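Local coordinates for chitinase (Thermococcus chitonophagus, PDB 5XSW), which probably hydrolyses chitin as an endochitinase, holding a bound glycan in a pocket of its helix-rich part, away from the N-terminal beta domain, at residues V6-D11 with I88-D93; K36-E41 with V66-T71; I49-G54 with V82-E87. One frame throughout, in Å; residues are numbered along the deposited sequence.

Contact 1. Residues V6-D11 with I88-D93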
loop_
_atom_site.group_PDB
_atom_site.type_symbol
_atom_site.label_atom_id
_atom_site.label_comp_id
_atom_site.label_asym_id
_atom_site.label_seq_id
_atom_site.Cartn_x
_atom_site.Cartn_y
_atom_site.Cartn_z
ATOM N N VAL A 6 -12.265 -40.917 -14.433
ATOM C CA VAL A 6 -13.727 -40.980 -14.492
ATOM C C VAL A 6 -14.145 -42.182 -15.373
ATOM O O VAL A 6 -15.058 -42.955 -15.050
ATOM C CB VAL A 6 -14.327 -39.706 -15.058
ATOM C CG1 VAL A 6 -15.804 -39.927 -15.400
ATOM C CG2 VAL A 6 -14.145 -38.560 -14.056
ATOM N N SER A 7 -13.433 -42.331 -16.475
ATOM C CA SER A 7 -13.686 -43.422 -17.392
ATOM C C SER A 7 -12.517 -43.620 -18.330
ATOM O O SER A 7 -11.797 -42.669 -18.655
ATOM C CB SER A 7 -14.963 -43.133 -18.189
ATOM O OG SER A 7 -14.755 -42.029 -19.053
ATOM N N GLU A 8 -12.330 -44.869 -18.764
ATOM C CA GLU A 8 -11.453 -45.160 -19.883
ATOM C C GLU A 8 -12.312 -45.926 -20.897
ATOM O O GLU A 8 -12.752 -47.040 -20.615
ATOM C CB GLU A 8 -10.209 -45.964 -19.468
ATOM C CG GLU A 8 -9.330 -46.317 -20.734
ATOM C CD GLU A 8 -7.954 -46.884 -20.428
ATOM O OE1 GLU A 8 -7.608 -47.058 -19.236
ATOM O OE2 GLU A 8 -7.204 -47.173 -21.394
ATOM N N THR A 9 -12.572 -45.298 -22.043
ATOM C CA THR A 9 -13.531 -45.786 -23.035
ATOM C C THR A 9 -12.976 -45.586 -24.422
ATOM O O THR A 9 -12.790 -44.446 -24.865
ATOM C CB THR A 9 -14.858 -45.048 -22.975
ATOM O OG1 THR A 9 -15.351 -45.038 -21.629
ATOM C CG2 THR A 9 -15.868 -45.723 -23.909
ATOM N N GLY A 10 -12.710 -46.679 -25.128
ATOM C CA GLY A 10 -11.939 -46.548 -26.346
ATOM C C GLY A 10 -10.525 -46.144 -25.981
ATOM O O GLY A 10 -9.957 -46.647 -25.003
ATOM N N ASP A 11 -9.946 -45.267 -26.789
ATOM C CA ASP A 11 -8.642 -44.703 -26.498
ATOM C C ASP A 11 -8.767 -43.370 -25.699
ATOM O O ASP A 11 -7.788 -42.644 -25.525
ATOM C CB ASP A 11 -7.861 -44.492 -27.800
ATOM C CG ASP A 11 -8.489 -43.433 -28.710
ATOM O OD1 ASP A 11 -9.708 -43.151 -28.600
ATOM O OD2 ASP A 11 -7.746 -42.885 -29.557
ATOM N N ILE A 88 -7.811 -37.259 -22.239
ATOM C CA ILE A 88 -6.548 -37.636 -22.852
ATOM C C ILE A 88 -6.815 -38.734 -23.919
ATOM O O ILE A 88 -7.574 -39.677 -23.672
ATOM C CB ILE A 88 -5.570 -38.218 -21.806
ATOM C CG1 ILE A 88 -5.305 -37.238 -20.657
ATOM C CG2 ILE A 88 -4.210 -38.600 -22.463
ATOM C CD1 ILE A 88 -4.411 -36.117 -21.064
ATOM N N GLN A 89 -6.200 -38.617 -25.074
ATOM C CA GLN A 89 -6.163 -39.744 -26.017
ATOM C C GLN A 89 -4.976 -40.672 -25.739
ATOM O O GLN A 89 -3.825 -40.249 -25.860
ATOM C CB GLN A 89 -6.078 -39.224 -27.430
ATOM C CG GLN A 89 -6.050 -40.324 -28.472
ATOM C CD GLN A 89 -6.303 -39.741 -29.825
ATOM O OE1 GLN A 89 -7.459 -39.563 -30.218
ATOM N NE2 GLN A 89 -5.224 -39.373 -30.531
ATOM N N LYS A 90 -5.253 -41.925 -25.365
ATOM C CA LYS A 90 -4.205 -42.830 -24.843
ATOM C C LYS A 90 -3.083 -43.093 -25.846
ATOM O O LYS A 90 -3.346 -43.383 -27.008
ATOM C CB LYS A 90 -4.833 -44.155 -24.408
ATOM C CG LYS A 90 -3.912 -45.086 -23.643
ATOM C CD LYS A 90 -4.741 -46.214 -23.063
ATOM C CE LYS A 90 -3.918 -47.159 -22.215
ATOM N NZ LYS A 90 -4.751 -48.223 -21.595
ATOM N N SER A 91 -1.834 -42.997 -25.408
ATOM C CA SER A 91 -0.727 -43.314 -26.294
ATOM C C SER A 91 0.534 -43.283 -25.486
ATOM O O SER A 91 0.586 -42.602 -24.458
ATOM C CB SER A 91 -0.679 -42.341 -27.479
ATOM O OG SER A 91 0.630 -42.144 -27.933
ATOM N N GLY A 92 1.548 -44.032 -25.925
ATOM C CA GLY A 92 2.834 -44.053 -25.249
ATOM C C GLY A 92 2.783 -44.918 -24.003
ATOM O O GLY A 92 1.742 -45.512 -23.667
ATOM N N ASP A 93 3.910 -44.981 -23.307
ATOM C CA ASP A 93 4.035 -45.894 -22.183
ATOM C C ASP A 93 3.583 -45.351 -20.800
ATOM O O ASP A 93 3.611 -46.089 -19.807
ATOM C CB ASP A 93 5.489 -46.384 -22.072
ATOM C CG ASP A 93 6.500 -45.256 -21.814
ATOM O OD1 ASP A 93 6.113 -44.110 -21.485
ATOM O OD2 ASP A 93 7.717 -45.524 -21.923
#
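I88 and D11 come together at their backbones, where two carbonyl oxygens, D11 O and I88 O, lie 3.5 Å apart without a bond between them. The I88 side chain leads the other way, onto T42, V46 and P97. Q89 is the last residue of strand 80-89. Its CG, anti to the backbone N (chi1 -179°), lies 3.3 Å from D11 OD2, and the two side chains pass obliquely with amide and carboxylate planes 23° apart. OE1 of Q89 and OD2 of D11 are both acceptors, so they are neighbours rather than bonded partners. The backbone of Q89 adds a CA-H...O contact to D11 O.

K90 carries most of the polar chemistry. Its N-H makes a nearly straight hydrogen bond to D11 O (2.6 Å, 174°), and its side chain then runs out fully extended to cross that of E8 at about a right angle. NZ of K90 meets E8 OE2 at 2.7 Å, on the syn lone pair, in a salt bridge. K90 CD also lies close, 3.1 Å from the same E8 oxygen. The hydroxyl of Y96 bonds to both E8 OE1 and K90 NZ, so the carboxylate, the ammonium and the phenol close a small polar triangle. An alanine in place of E8 would probably leave the K90 ammonium without its carboxylate mate, relying more on Y96, and free the lysine chain to swing.

Beyond K90 the chain moves off along the surface. The backbone angles of G10 and D11 fit a type II' turn, whose first position favours glycine. The arrangement is that of a beta-hairpin tip, joining strands 3-9 and 12-21, fastened to the chain just after strand 80-89, at one end of the four-stranded antiparallel sheet.

Contact 2. Residues K36-E41 with V66-T71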
loop_
_atom_site.group_PDB
_atom_site.type_symbol
_atom_site.label_atom_id
_atom_site.label_comp_id
_atom_site.label_asym_id
_atom_site.label_seq_id
_atom_site.Cartn_x
_atom_site.Cartn_y
_atom_site.Cartn_z
ATOM N N LYS A 36 0.085 -20.617 -8.851
ATOM C CA LYS A 36 0.722 -20.194 -10.085
ATOM C C LYS A 36 0.292 -21.079 -11.290
ATOM O O LYS A 36 -0.130 -20.582 -12.336
ATOM C CB LYS A 36 2.233 -20.264 -9.916
ATOM C CG LYS A 36 3.035 -19.648 -11.072
ATOM C CD LYS A 36 4.517 -20.069 -10.978
ATOM C CE LYS A 36 5.423 -19.277 -11.928
ATOM N NZ LYS A 36 5.602 -17.815 -11.536
ATOM N N ASN A 37 0.442 -22.399 -11.127
ATOM C CA ASN A 37 -0.048 -23.341 -12.126
ATOM C C ASN A 37 -0.081 -24.739 -11.495
ATOM O O ASN A 37 0.276 -24.909 -10.321
ATOM C CB ASN A 37 0.793 -23.295 -13.415
ATOM C CG ASN A 37 2.270 -23.423 -13.177
ATOM O OD1 ASN A 37 2.712 -24.300 -12.437
ATOM N ND2 ASN A 37 3.059 -22.567 -13.842
ATOM N N ILE A 38 -0.632 -25.691 -12.235
ATOM C CA ILE A 38 -0.675 -27.098 -11.799
ATOM C C ILE A 38 0.034 -27.849 -12.963
ATOM O O ILE A 38 -0.296 -27.619 -14.120
ATOM C CB ILE A 38 -2.093 -27.659 -11.633
ATOM C CG1 ILE A 38 -2.952 -26.831 -10.674
ATOM C CG2 ILE A 38 -2.080 -29.136 -11.094
ATOM C CD1 ILE A 38 -3.779 -25.794 -11.408
ATOM N N THR A 39 1.000 -28.704 -12.666
ATOM C CA THR A 39 1.584 -29.493 -13.757
ATOM C C THR A 39 1.185 -30.967 -13.610
ATOM O O THR A 39 0.913 -31.465 -12.509
ATOM C CB THR A 39 3.112 -29.412 -13.805
ATOM O OG1 THR A 39 3.668 -29.696 -12.505
ATOM C CG2 THR A 39 3.604 -28.041 -14.291
ATOM N N PHE A 40 1.178 -31.674 -14.725
ATOM C CA PHE A 40 1.138 -33.127 -14.602
ATOM C C PHE A 40 1.820 -33.708 -15.849
ATOM O O PHE A 40 2.147 -32.982 -16.780
ATOM C CB PHE A 40 -0.304 -33.641 -14.448
ATOM C CG PHE A 40 -1.172 -33.413 -15.693
ATOM C CD1 PHE A 40 -1.224 -34.365 -16.721
ATOM C CD2 PHE A 40 -1.954 -32.263 -15.815
ATOM C CE1 PHE A 40 -2.046 -34.162 -17.870
ATOM C CE2 PHE A 40 -2.764 -32.029 -16.932
ATOM C CZ PHE A 40 -2.822 -33.002 -17.990
ATOM N N GLU A 41 2.016 -35.026 -15.844
ATOM C CA GLU A 41 2.695 -35.667 -16.960
ATOM C C GLU A 41 1.770 -36.680 -17.621
ATOM O O GLU A 41 0.953 -37.301 -16.958
ATOM C CB GLU A 41 4.001 -36.316 -16.483
ATOM C CG GLU A 41 5.068 -35.273 -16.168
ATOM C CD GLU A 41 6.252 -35.829 -15.349
ATOM O OE1 GLU A 41 7.356 -35.267 -15.466
ATOM O OE2 GLU A 41 6.088 -36.795 -14.573
ATOM N N VAL A 66 2.448 -31.215 -18.932
ATOM C CA VAL A 66 1.301 -30.340 -19.208
ATOM C C VAL A 66 1.212 -29.296 -18.052
ATOM O O VAL A 66 1.319 -29.661 -16.895
ATOM C CB VAL A 66 -0.020 -31.130 -19.299
ATOM C CG1 VAL A 66 -1.217 -30.194 -19.600
ATOM C CG2 VAL A 66 0.051 -32.214 -20.427
ATOM N N THR A 67 1.036 -28.024 -18.383
ATOM C CA THR A 67 0.940 -26.957 -17.352
ATOM C C THR A 67 -0.411 -26.271 -17.450
ATOM O O THR A 67 -0.733 -25.707 -18.505
ATOM C CB THR A 67 2.037 -25.931 -17.539
ATOM O OG1 THR A 67 3.301 -26.617 -17.553
ATOM C CG2 THR A 67 1.983 -24.831 -16.356
ATOM N N ILE A 68 -1.212 -26.371 -16.389
ATOM C CA ILE A 68 -2.523 -25.752 -16.352
ATOM C C ILE A 68 -2.412 -24.402 -15.633
ATOM O O ILE A 68 -1.925 -24.354 -14.499
ATOM C CB ILE A 68 -3.540 -26.593 -15.624
ATOM C CG1 ILE A 68 -3.754 -27.950 -16.354
ATOM C CG2 ILE A 68 -4.877 -25.820 -15.521
ATOM C CD1 ILE A 68 -4.487 -28.942 -15.431
ATOM N N ASP A 69 -2.853 -23.340 -16.296
ATOM C CA ASP A 69 -2.880 -21.976 -15.712
ATOM C C ASP A 69 -4.341 -21.622 -15.410
ATOM O O ASP A 69 -5.149 -21.569 -16.319
ATOM C CB ASP A 69 -2.222 -20.991 -16.690
ATOM C CG ASP A 69 -2.252 -19.510 -16.206
ATOM O OD1 ASP A 69 -2.857 -19.213 -15.183
ATOM O OD2 ASP A 69 -1.680 -18.665 -16.906
ATOM N N LEU A 70 -4.678 -21.425 -14.129
ATOM C CA LEU A 70 -6.047 -21.192 -13.734
ATOM C C LEU A 70 -6.489 -19.734 -13.953
ATOM O O LEU A 70 -7.640 -19.414 -13.691
ATOM C CB LEU A 70 -6.255 -21.563 -12.266
ATOM C CG LEU A 70 -5.972 -23.022 -11.901
ATOM C CD1 LEU A 70 -6.018 -23.212 -10.382
ATOM C CD2 LEU A 70 -7.025 -23.955 -12.607
ATOM N N THR A 71 -5.560 -18.909 -14.430
ATOM C CA THR A 71 -5.770 -17.475 -14.728
ATOM C C THR A 71 -6.615 -16.811 -13.643
ATOM O O THR A 71 -6.161 -16.691 -12.512
ATOM C CB THR A 71 -6.387 -17.246 -16.176
ATOM O OG1 THR A 71 -7.724 -17.745 -16.256
ATOM C CG2 THR A 71 -5.532 -17.919 -17.216
HETATM O O HOH W 1 -2.863 -20.691 -11.902
#
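The F40 ring lies beside V66, both side chains pointing the same way, and V66 CB sits over one face in a CH-pi contact, 3.8 Å from the ring centroid and offset toward the rim. V66 CG1 touches ring atom CE2 of F40 at 3.6 Å. At the edge, in the ring plane, I68 CD1 is 3.8 Å from the same F40 atom. CG of F40 stands between its backbone N and carbonyl carbon (chi1 66°). The ring of F100 also meets that of F40, planes about 30° apart. A second flat group, the N37 amide, crosses T67 obliquely, its CG 3.5 Å from T67 CG2.

The backbones form a regular antiparallel pair: I38 with I68 and F40 with V66 each exchange two hydrogen bonds, while T39 and T67 form the non-hydrogen-bonded pair between them. I38 CD1 reaches L70 CD1 at 3.6 Å, continuing the apolar face of F40, V66 and I68. On the opposite face T39 OG1 bonds to H103.

At the end of strand 65-69, D69 OD1 accepts from T71 N (2.8 Å) above its carboxylate plane, an Asx turn. One water takes the L70 N-H (3.0 Å) and donates weakly to K36 O, bridging the segments. The sheet thus turns an oily face inward, while its polar end is tied to helix 475-482 by a D69-R482 salt bridge and a hydrogen bond between T71 O and the Y478 hydroxyl.

Contact 3. Residues I49-G54 with V82-E87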
loop_
_atom_site.group_PDB
_atom_site.type_symbol
_atom_site.label_atom_id
_atom_site.label_comp_id
_atom_site.label_asym_id
_atom_site.label_seq_id
_atom_site.Cartn_x
_atom_site.Cartn_y
_atom_site.Cartn_z
ATOM N N ILE A 49 -9.085 -29.691 -21.624
ATOM C CA ILE A 49 -9.072 -29.477 -20.186
ATOM C C ILE A 49 -10.094 -28.376 -19.932
ATOM O O ILE A 49 -9.942 -27.263 -20.468
ATOM C CB ILE A 49 -7.672 -29.047 -19.685
ATOM C CG1 ILE A 49 -6.619 -30.091 -20.028
ATOM C CG2 ILE A 49 -7.693 -28.744 -18.188
ATOM C CD1 ILE A 49 -5.207 -29.751 -19.494
ATOM N N LYS A 50 -11.138 -28.696 -19.181
ATOM C CA LYS A 50 -12.255 -27.766 -18.963
ATOM C C LYS A 50 -12.653 -27.766 -17.521
ATOM O O LYS A 50 -12.347 -28.724 -16.798
ATOM C CB LYS A 50 -13.465 -28.150 -19.823
ATOM C CG LYS A 50 -13.150 -28.149 -21.324
ATOM C CD LYS A 50 -14.404 -28.488 -22.139
ATOM C CE LYS A 50 -14.178 -28.275 -23.628
ATOM N NZ LYS A 50 -15.445 -28.485 -24.402
ATOM N N TYR A 51 -13.323 -26.703 -17.069
ATOM C CA TYR A 51 -13.853 -26.722 -15.705
ATOM C C TYR A 51 -15.152 -27.465 -15.700
ATOM O O TYR A 51 -15.910 -27.353 -16.651
ATOM C CB TYR A 51 -14.104 -25.319 -15.131
ATOM C CG TYR A 51 -12.862 -24.489 -14.963
ATOM C CD1 TYR A 51 -11.855 -24.879 -14.065
ATOM C CD2 TYR A 51 -12.706 -23.311 -15.661
ATOM C CE1 TYR A 51 -10.709 -24.122 -13.909
ATOM C CE2 TYR A 51 -11.567 -22.532 -15.510
ATOM C CZ TYR A 51 -10.579 -22.943 -14.621
ATOM O OH TYR A 51 -9.461 -22.187 -14.461
ATOM N N ALA A 52 -15.417 -28.181 -14.613
ATOM C CA ALA A 52 -16.614 -28.982 -14.519
ATOM C C ALA A 52 -17.858 -28.119 -14.574
ATOM O O ALA A 52 -18.891 -28.567 -15.075
ATOM C CB ALA A 52 -16.607 -29.801 -13.252
ATOM N N ASP A 53 -17.764 -26.898 -14.035
ATOM C CA ASP A 53 -18.908 -25.998 -13.967
ATOM C C ASP A 53 -18.870 -24.919 -15.051
ATOM O O ASP A 53 -19.471 -23.861 -14.900
ATOM C CB ASP A 53 -19.032 -25.366 -12.547
ATOM C CG ASP A 53 -17.743 -24.635 -12.058
ATOM O OD1 ASP A 53 -16.676 -24.682 -12.738
ATOM O OD2 ASP A 53 -17.806 -24.029 -10.947
ATOM N N GLY A 54 -18.199 -25.203 -16.164
ATOM C CA GLY A 54 -18.194 -24.312 -17.306
ATOM C C GLY A 54 -16.923 -23.503 -17.442
ATOM O O GLY A 54 -16.260 -23.207 -16.452
ATOM N N VAL A 82 -12.380 -26.119 -6.864
ATOM C CA VAL A 82 -12.402 -25.974 -8.311
ATOM C C VAL A 82 -12.208 -27.394 -8.933
ATOM O O VAL A 82 -11.300 -28.115 -8.542
ATOM C CB VAL A 82 -11.324 -25.007 -8.828
ATOM C CG1 VAL A 82 -11.222 -25.055 -10.379
ATOM C CG2 VAL A 82 -11.601 -23.535 -8.346
ATOM N N LYS A 83 -13.093 -27.796 -9.845
ATOM C CA LYS A 83 -13.025 -29.146 -10.423
ATOM C C LYS A 83 -12.714 -29.021 -11.864
ATOM O O LYS A 83 -13.318 -28.217 -12.569
ATOM C CB LYS A 83 -14.316 -29.919 -10.206
ATOM C CG LYS A 83 -14.455 -30.368 -8.787
ATOM C CD LYS A 83 -15.659 -31.233 -8.550
ATOM C CE LYS A 83 -15.798 -31.588 -7.078
ATOM N NZ LYS A 83 -17.242 -31.742 -6.760
ATOM N N ILE A 84 -11.710 -29.788 -12.295
ATOM C CA ILE A 84 -11.245 -29.727 -13.650
ATOM C C ILE A 84 -11.390 -31.118 -14.340
ATOM O O ILE A 84 -11.094 -32.155 -13.728
ATOM C CB ILE A 84 -9.782 -29.284 -13.679
ATOM C CG1 ILE A 84 -9.674 -27.816 -13.220
ATOM C CG2 ILE A 84 -9.203 -29.425 -15.047
ATOM C CD1 ILE A 84 -8.241 -27.316 -13.149
ATOM N N ILE A 85 -11.883 -31.123 -15.574
ATOM C CA ILE A 85 -11.996 -32.364 -16.350
ATOM C C ILE A 85 -10.996 -32.356 -17.478
ATOM O O ILE A 85 -10.969 -31.443 -18.317
ATOM C CB ILE A 85 -13.402 -32.556 -16.880
ATOM C CG1 ILE A 85 -14.335 -32.685 -15.689
ATOM C CG2 ILE A 85 -13.462 -33.836 -17.785
ATOM C CD1 ILE A 85 -15.680 -32.208 -15.984
ATOM N N ILE A 86 -10.132 -33.376 -17.453
ATOM C CA ILE A 86 -9.051 -33.557 -18.405
ATOM C C ILE A 86 -9.358 -34.800 -19.267
ATOM O O ILE A 86 -9.621 -35.879 -18.737
ATOM C CB ILE A 86 -7.703 -33.786 -17.710
ATOM C CG1 ILE A 86 -7.369 -32.620 -16.752
ATOM C CG2 ILE A 86 -6.592 -34.066 -18.734
ATOM C CD1 ILE A 86 -6.409 -33.030 -15.671
ATOM N N GLU A 87 -9.341 -34.625 -20.577
ATOM C CA GLU A 87 -9.545 -35.753 -21.489
ATOM C C GLU A 87 -8.286 -36.007 -22.288
ATOM O O GLU A 87 -7.750 -35.087 -22.922
ATOM C CB GLU A 87 -10.730 -35.490 -22.401
ATOM C CG GLU A 87 -12.037 -35.931 -21.734
ATOM C CD GLU A 87 -13.273 -35.409 -22.435
ATOM O OE1 GLU A 87 -13.240 -35.278 -23.689
ATOM O OE2 GLU A 87 -14.265 -35.121 -21.715
#
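I49 and I84 touch most closely of the side chains here, CG2 of I49 lying 3.6 Å from CG2 of I84 where the two cross obliquely. I86 lies alongside I49, pointing the same way. Further along, Y51 runs beside I84, its CD1 3.8 Å from I84 CG1, and CE1 of the ring rests 3.7 Å from V82 CG1. K83 O comes to the edge of the Y51 ring, in its plane. CG of Y51 is anti to the carbonyl carbon, beside the backbone N (chi1 -64°). This buried side faces V66 and I68 of the other sheet and L70 just beyond it, an arrangement consistent with a beta-sandwich in which strand 45-51 is the outermost strand of its four-stranded sheet.

K50, K83, I85 and A52 make up the more solvent-exposed side. I85 CD1 still packs 3.8 Å from A52 CB, and K83 CB meets the same methyl, while the ends of K50 and K83 lead away from the contact. Between the strands, K50 and I85 form a hydrogen-bonded antiparallel pair, and A52 N donates to K83 O (2.9 Å) from well above the carbonyl plane, 39° out of it. Next, Y51 to G54 makes a type I turn, closed by G54 N to Y51 O at 3.2 Å, and G54 adopts angles that call for glycine. R73 pairs with the D53 carboxylate and forms a cation-pi contact with the Y51 ring.

Contact 1 lies at the surface and depends on charge and a hairpin tip, whereas contacts 2 and 3 are partly buried and pair neighbouring strands through regular backbone bonds. Contacts 1 and 3 share strand 80-89: contact 3 joins it to the edge strand 45-51, and contact 1, about 17 Å away between centres, holds the chain where that strand ends. Contact 2 belongs to the other sheet, and its apolar face meets that of contact 3 directly, L70 against I84, I68 against I49 and F40 against I86, with centres about 13 Å apart. Polar groups gather at the margins instead, and contact 2 is tied to the C-terminal helix 475-482 through D69 and R482.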